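Local coordinates for SufC protein (Thermus thermophilus, PDB 2D2E) that probably hydrolyses ATP as the cytoplasmic ABC-type ATPase of the Suf machinery, which is thought to assemble iron-sulfur clusters, at residues L24-N38 against R190-Q203. Sequence-based numbering, arbitrary orientation.
Sequences LVVPKGEVHALMGPN and RGPNFGALVITHYQ
Leu197 wedges its CD1 into a dip between His32 and Leu34, 3.9 Å from Leu34 CB. Its CG stands anti to the backbone N (chi1 180°), and chi2 then sets CD1 in the dip. Leu24, from strand 16-27, closes the dip by meeting it tip to tip, CD2 to Leu197 CD1 at 4.1 Å. At the backbone, strands 31-35 and 195-199 run parallel, twisted by 26°, and a ladder of bonds runs from Ala196 N to Glu30 O up to Thr200 N to Leu34 O. On the other face Val31 pairs with small Ala196, and Ala33 with Val198, and Val31 CG1 touches Val198 CG2 at 4.3 Å. Gly195 lies close against the Pro27-Glu30 turn, where a CB would press on Lys28 CA. Gly29, whose positive phi suits the turn, gives its N-H to Phe194 O (2.8 Å). Val31 CG2 rests on one face of the Arg190 guanidinium, which NH2 ties to Gln210 O. At the P-loop end, flexible Met35 bends its CE to within 3.6 Å of His201 O. The Asn38 amide, its OD1 bonded to Lys42 NZ, leans over one face of the His201 ring, planes 39° apart, while Pro37 CA meets the ring edge. An alanine in place of His201 would probably open a gap beside Pro37 and leave the Asn38 amide less firmly backed. In the mixed sheet, strand 164-168 flanks 195-199 and strand 213-218 flanks 31-35; helix 228-237 packs on Met35 and Gln203, while strand 16-27 belongs to the separate antiparallel sheet.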
loop_
_atom_site.group_PDB
_atom_site.type_symbol
_atom_site.label_atom_id
_atom_site.label_comp_id
_atom_site.label_asym_id
_atom_site.label_seq_id
_atom_site.Cartn_x
_atom_site.Cartn_y
_atom_site.Cartn_z
ATOM N N LEU A 24 -11.204 6.578 -8.265
ATOM C CA LEU A 24 -11.061 6.200 -6.866
ATOM C C LEU A 24 -10.348 7.320 -6.130
ATOM O O LEU A 24 -9.238 7.671 -6.489
ATOM C CB LEU A 24 -10.233 4.900 -6.778
ATOM C CG LEU A 24 -10.295 4.066 -5.482
ATOM C CD1 LEU A 24 -9.771 2.662 -5.751
ATOM C CD2 LEU A 24 -9.482 4.719 -4.383
ATOM N N VAL A 25 -10.993 7.871 -5.103
ATOM C CA VAL A 25 -10.403 8.958 -4.307
ATOM C C VAL A 25 -10.191 8.555 -2.853
ATOM O O VAL A 25 -11.121 8.063 -2.220
ATOM C CB VAL A 25 -11.338 10.207 -4.296
ATOM C CG1 VAL A 25 -10.790 11.271 -3.371
ATOM C CG2 VAL A 25 -11.445 10.787 -5.694
ATOM N N VAL A 26 -8.983 8.750 -2.327
ATOM C CA VAL A 26 -8.718 8.465 -0.910
ATOM C C VAL A 26 -8.300 9.777 -0.237
ATOM O O VAL A 26 -7.195 10.278 -0.464
ATOM C CB VAL A 26 -7.579 7.454 -0.701
ATOM C CG1 VAL A 26 -7.406 7.166 0.805
ATOM C CG2 VAL A 26 -7.895 6.141 -1.426
ATOM N N PRO A 27 -9.174 10.352 0.602
ATOM C CA PRO A 27 -8.801 11.608 1.272
ATOM C C PRO A 27 -7.676 11.377 2.273
ATOM O O PRO A 27 -7.645 10.347 2.941
ATOM C CB PRO A 27 -10.079 12.014 2.001
ATOM C CG PRO A 27 -11.194 11.389 1.171
ATOM C CD PRO A 27 -10.585 10.009 0.854
ATOM N N LYS A 28 -6.757 12.330 2.375
ATOM C CA LYS A 28 -5.687 12.225 3.358
ATOM C C LYS A 28 -6.418 12.211 4.715
ATOM O O LYS A 28 -7.331 13.012 4.955
ATOM C CB LYS A 28 -4.746 13.435 3.246
ATOM C CG LYS A 28 -3.457 13.277 4.054
ATOM C CD LYS A 28 -2.581 14.528 3.952
ATOM C CE LYS A 28 -2.074 14.737 2.535
ATOM N NZ LYS A 28 -1.154 15.923 2.430
ATOM N N GLY A 29 -6.029 11.286 5.583
ATOM C CA GLY A 29 -6.667 11.137 6.882
ATOM C C GLY A 29 -7.544 9.883 6.911
ATOM O O GLY A 29 -7.964 9.422 7.985
ATOM N N GLU A 30 -7.799 9.312 5.736
ATOM C CA GLU A 30 -8.638 8.124 5.671
ATOM C C GLU A 30 -7.897 6.881 5.202
ATOM O O GLU A 30 -6.838 6.957 4.579
ATOM C CB GLU A 30 -9.850 8.368 4.747
ATOM C CG GLU A 30 -10.813 9.414 5.324
ATOM C CD GLU A 30 -12.076 9.651 4.500
ATOM O OE1 GLU A 30 -12.403 8.875 3.575
ATOM O OE2 GLU A 30 -12.777 10.650 4.797
ATOM N N VAL A 31 -8.470 5.734 5.546
ATOM C CA VAL A 31 -7.940 4.427 5.147
ATOM C C VAL A 31 -9.073 3.733 4.404
ATOM O O VAL A 31 -10.155 3.495 4.945
ATOM C CB VAL A 31 -7.519 3.558 6.354
ATOM C CG1 VAL A 31 -7.076 2.173 5.866
ATOM C CG2 VAL A 31 -6.374 4.221 7.103
ATOM N N HIS A 32 -8.832 3.452 3.127
ATOM C CA HIS A 32 -9.837 2.792 2.302
ATOM C C HIS A 32 -9.389 1.398 1.895
ATOM O O HIS A 32 -8.189 1.071 1.951
ATOM C CB HIS A 32 -10.075 3.584 1.028
ATOM C CG HIS A 32 -10.765 4.886 1.253
ATOM N ND1 HIS A 32 -11.383 5.574 0.232
ATOM C CD2 HIS A 32 -10.908 5.645 2.367
ATOM C CE1 HIS A 32 -11.878 6.706 0.709
ATOM N NE2 HIS A 32 -11.601 6.773 2.000
ATOM N N ALA A 33 -10.369 0.599 1.482
ATOM C CA ALA A 33 -10.130 -0.754 0.985
ATOM C C ALA A 33 -10.535 -0.829 -0.500
ATOM O O ALA A 33 -11.508 -0.176 -0.918
ATOM C CB ALA A 33 -10.983 -1.769 1.803
ATOM N N LEU A 34 -9.788 -1.618 -1.290
ATOM C CA LEU A 34 -10.118 -1.864 -2.696
ATOM C C LEU A 34 -10.192 -3.387 -2.803
ATOM O O LEU A 34 -9.179 -4.081 -2.667
ATOM C CB LEU A 34 -9.040 -1.345 -3.660
ATOM C CG LEU A 34 -9.310 -1.705 -5.137
ATOM C CD1 LEU A 34 -10.680 -1.206 -5.621
ATOM C CD2 LEU A 34 -8.189 -1.121 -5.974
ATOM N N MET A 35 -11.403 -3.878 -3.031
ATOM C CA MET A 35 -11.665 -5.311 -3.131
ATOM C C MET A 35 -12.084 -5.672 -4.541
ATOM O O MET A 35 -12.316 -4.804 -5.384
ATOM C CB MET A 35 -12.790 -5.695 -2.157
ATOM C CG MET A 35 -12.453 -5.421 -0.711
ATOM S SD MET A 35 -13.751 -6.021 0.385
ATOM C CE MET A 35 -13.579 -7.777 0.172
ATOM N N GLY A 36 -12.166 -6.968 -4.803
ATOM C CA GLY A 36 -12.613 -7.389 -6.112
ATOM C C GLY A 36 -12.174 -8.802 -6.421
ATOM O O GLY A 36 -11.361 -9.380 -5.695
ATOM N N PRO A 37 -12.725 -9.396 -7.479
ATOM C CA PRO A 37 -12.346 -10.750 -7.874
ATOM C C PRO A 37 -10.887 -10.614 -8.340
ATOM O O PRO A 37 -10.477 -9.534 -8.776
ATOM C CB PRO A 37 -13.278 -11.038 -9.053
ATOM C CG PRO A 37 -14.479 -10.160 -8.787
ATOM C CD PRO A 37 -13.848 -8.886 -8.291
ATOM N N ASN A 38 -10.089 -11.671 -8.240
ATOM C CA ASN A 38 -8.707 -11.555 -8.706
ATOM C C ASN A 38 -8.672 -11.428 -10.239
ATOM O O ASN A 38 -9.462 -12.063 -10.942
ATOM C CB ASN A 38 -7.885 -12.749 -8.231
ATOM C CG ASN A 38 -7.741 -12.776 -6.722
ATOM O OD1 ASN A 38 -7.493 -11.742 -6.094
ATOM N ND2 ASN A 38 -7.889 -13.957 -6.128
ATOM N N ARG A 190 -2.281 5.847 11.139
ATOM C CA ARG A 190 -3.528 6.610 11.012
ATOM C C ARG A 190 -3.396 7.990 11.610
ATOM O O ARG A 190 -2.942 8.151 12.745
ATOM C CB ARG A 190 -4.686 5.911 11.704
ATOM C CG ARG A 190 -5.251 4.754 10.984
ATOM C CD ARG A 190 -6.559 4.395 11.665
ATOM N NE ARG A 190 -7.053 3.090 11.268
ATOM C CZ ARG A 190 -8.127 2.893 10.514
ATOM N NH1 ARG A 190 -8.837 3.921 10.063
ATOM N NH2 ARG A 190 -8.491 1.661 10.227
ATOM N N GLY A 191 -3.831 8.981 10.849
ATOM C CA GLY A 191 -3.715 10.358 11.299
ATOM C C GLY A 191 -4.106 11.291 10.170
ATOM O O GLY A 191 -4.267 10.868 9.013
ATOM N N PRO A 192 -4.194 12.595 10.454
ATOM C CA PRO A 192 -4.580 13.586 9.454
ATOM C C PRO A 192 -3.626 13.770 8.289
ATOM O O PRO A 192 -4.002 14.312 7.254
ATOM C CB PRO A 192 -4.737 14.864 10.287
ATOM C CG PRO A 192 -3.749 14.671 11.400
ATOM C CD PRO A 192 -3.960 13.213 11.772
ATOM N N ASN A 193 -2.409 13.276 8.447
ATOM C CA ASN A 193 -1.374 13.446 7.446
ATOM C C ASN A 193 -1.035 12.171 6.689
ATOM O O ASN A 193 0.005 12.091 6.034
ATOM C CB ASN A 193 -0.120 13.978 8.140
ATOM C CG ASN A 193 -0.423 15.209 9.006
ATOM O OD1 ASN A 193 -1.007 16.180 8.514
ATOM N ND2 ASN A 193 -0.053 15.166 10.292
ATOM N N PHE A 194 -1.915 11.186 6.775
ATOM C CA PHE A 194 -1.659 9.915 6.104
ATOM C C PHE A 194 -2.943 9.357 5.484
ATOM O O PHE A 194 -3.995 9.439 6.092
ATOM C CB PHE A 194 -1.140 8.941 7.167
ATOM C CG PHE A 194 -0.966 7.522 6.682
ATOM C CD1 PHE A 194 0.131 7.178 5.910
ATOM C CD2 PHE A 194 -1.866 6.539 7.054
ATOM C CE1 PHE A 194 0.337 5.859 5.515
ATOM C CE2 PHE A 194 -1.666 5.197 6.658
ATOM C CZ PHE A 194 -0.565 4.872 5.894
ATOM N N GLY A 195 -2.845 8.827 4.266
ATOM C CA GLY A 195 -3.988 8.186 3.643
ATOM C C GLY A 195 -3.504 6.823 3.157
ATOM O O GLY A 195 -2.333 6.669 2.794
ATOM N N ALA A 196 -4.382 5.826 3.154
ATOM C CA ALA A 196 -3.976 4.501 2.684
ATOM C C ALA A 196 -5.074 3.795 1.895
ATOM O O ALA A 196 -6.270 4.043 2.096
ATOM C CB ALA A 196 -3.598 3.629 3.872
ATOM N N LEU A 197 -4.644 2.912 0.996
ATOM C CA LEU A 197 -5.578 2.093 0.226
ATOM C C LEU A 197 -5.063 0.668 0.428
ATOM O O LEU A 197 -3.937 0.356 0.044
ATOM C CB LEU A 197 -5.525 2.464 -1.266
ATOM C CG LEU A 197 -6.471 1.647 -2.172
ATOM C CD1 LEU A 197 -7.928 1.906 -1.794
ATOM C CD2 LEU A 197 -6.231 1.989 -3.631
ATOM N N VAL A 198 -5.893 -0.186 1.026
ATOM C CA VAL A 198 -5.530 -1.579 1.268
ATOM C C VAL A 198 -6.264 -2.384 0.199
ATOM O O VAL A 198 -7.513 -2.345 0.115
ATOM C CB VAL A 198 -5.988 -2.008 2.674
ATOM C CG1 VAL A 198 -5.679 -3.476 2.930
ATOM C CG2 VAL A 198 -5.297 -1.143 3.715
ATOM N N ILE A 199 -5.490 -3.075 -0.640
ATOM C CA ILE A 199 -6.049 -3.881 -1.727
ATOM C C ILE A 199 -6.108 -5.316 -1.235
ATOM O O ILE A 199 -5.128 -5.843 -0.718
ATOM C CB ILE A 199 -5.147 -3.765 -2.994
ATOM C CG1 ILE A 199 -5.085 -2.292 -3.399
ATOM C CG2 ILE A 199 -5.693 -4.637 -4.147
ATOM C CD1 ILE A 199 -4.080 -2.010 -4.520
ATOM N N THR A 200 -7.265 -5.956 -1.387
ATOM C CA THR A 200 -7.395 -7.310 -0.881
ATOM C C THR A 200 -8.527 -8.042 -1.602
ATOM O O THR A 200 -9.439 -7.411 -2.154
ATOM C CB THR A 200 -7.708 -7.230 0.649
ATOM O OG1 THR A 200 -7.770 -8.535 1.220
ATOM C CG2 THR A 200 -9.043 -6.545 0.882
ATOM N N HIS A 201 -8.443 -9.371 -1.631
ATOM C CA HIS A 201 -9.510 -10.174 -2.221
ATOM C C HIS A 201 -10.452 -10.582 -1.093
ATOM O O HIS A 201 -11.674 -10.461 -1.204
ATOM C CB HIS A 201 -8.941 -11.441 -2.880
ATOM C CG HIS A 201 -10.003 -12.311 -3.474
ATOM N ND1 HIS A 201 -10.378 -13.517 -2.927
ATOM C CD2 HIS A 201 -10.826 -12.101 -4.531
ATOM C CE1 HIS A 201 -11.386 -14.020 -3.621
ATOM N NE2 HIS A 201 -11.676 -13.180 -4.599
ATOM N N TYR A 202 -9.876 -11.031 0.019
ATOM C CA TYR A 202 -10.660 -11.442 1.192
ATOM C C TYR A 202 -10.951 -10.265 2.102
ATOM O O TYR A 202 -10.148 -9.350 2.238
ATOM C CB TYR A 202 -9.894 -12.465 2.039
ATOM C CG TYR A 202 -9.699 -13.780 1.346
ATOM C CD1 TYR A 202 -8.430 -14.182 0.920
ATOM C CD2 TYR A 202 -10.777 -14.624 1.107
ATOM C CE1 TYR A 202 -8.238 -15.397 0.277
ATOM C CE2 TYR A 202 -10.595 -15.852 0.449
ATOM C CZ TYR A 202 -9.323 -16.226 0.044
ATOM O OH TYR A 202 -9.131 -17.438 -0.581
ATOM N N GLN A 203 -12.097 -10.315 2.761
ATOM C CA GLN A 203 -12.479 -9.272 3.700
ATOM C C GLN A 203 -11.702 -9.350 5.031
ATOM O O GLN A 203 -11.615 -8.360 5.745
ATOM C CB GLN A 203 -13.978 -9.418 4.031
ATOM C CG GLN A 203 -14.537 -8.383 5.025
ATOM C CD GLN A 203 -14.442 -8.784 6.506
ATOM O OE1 GLN A 203 -14.114 -9.913 6.853
ATOM N NE2 GLN A 203 -14.734 -7.836 7.368
HETATM O O HOH W 1 -9.223 7.133 9.503
#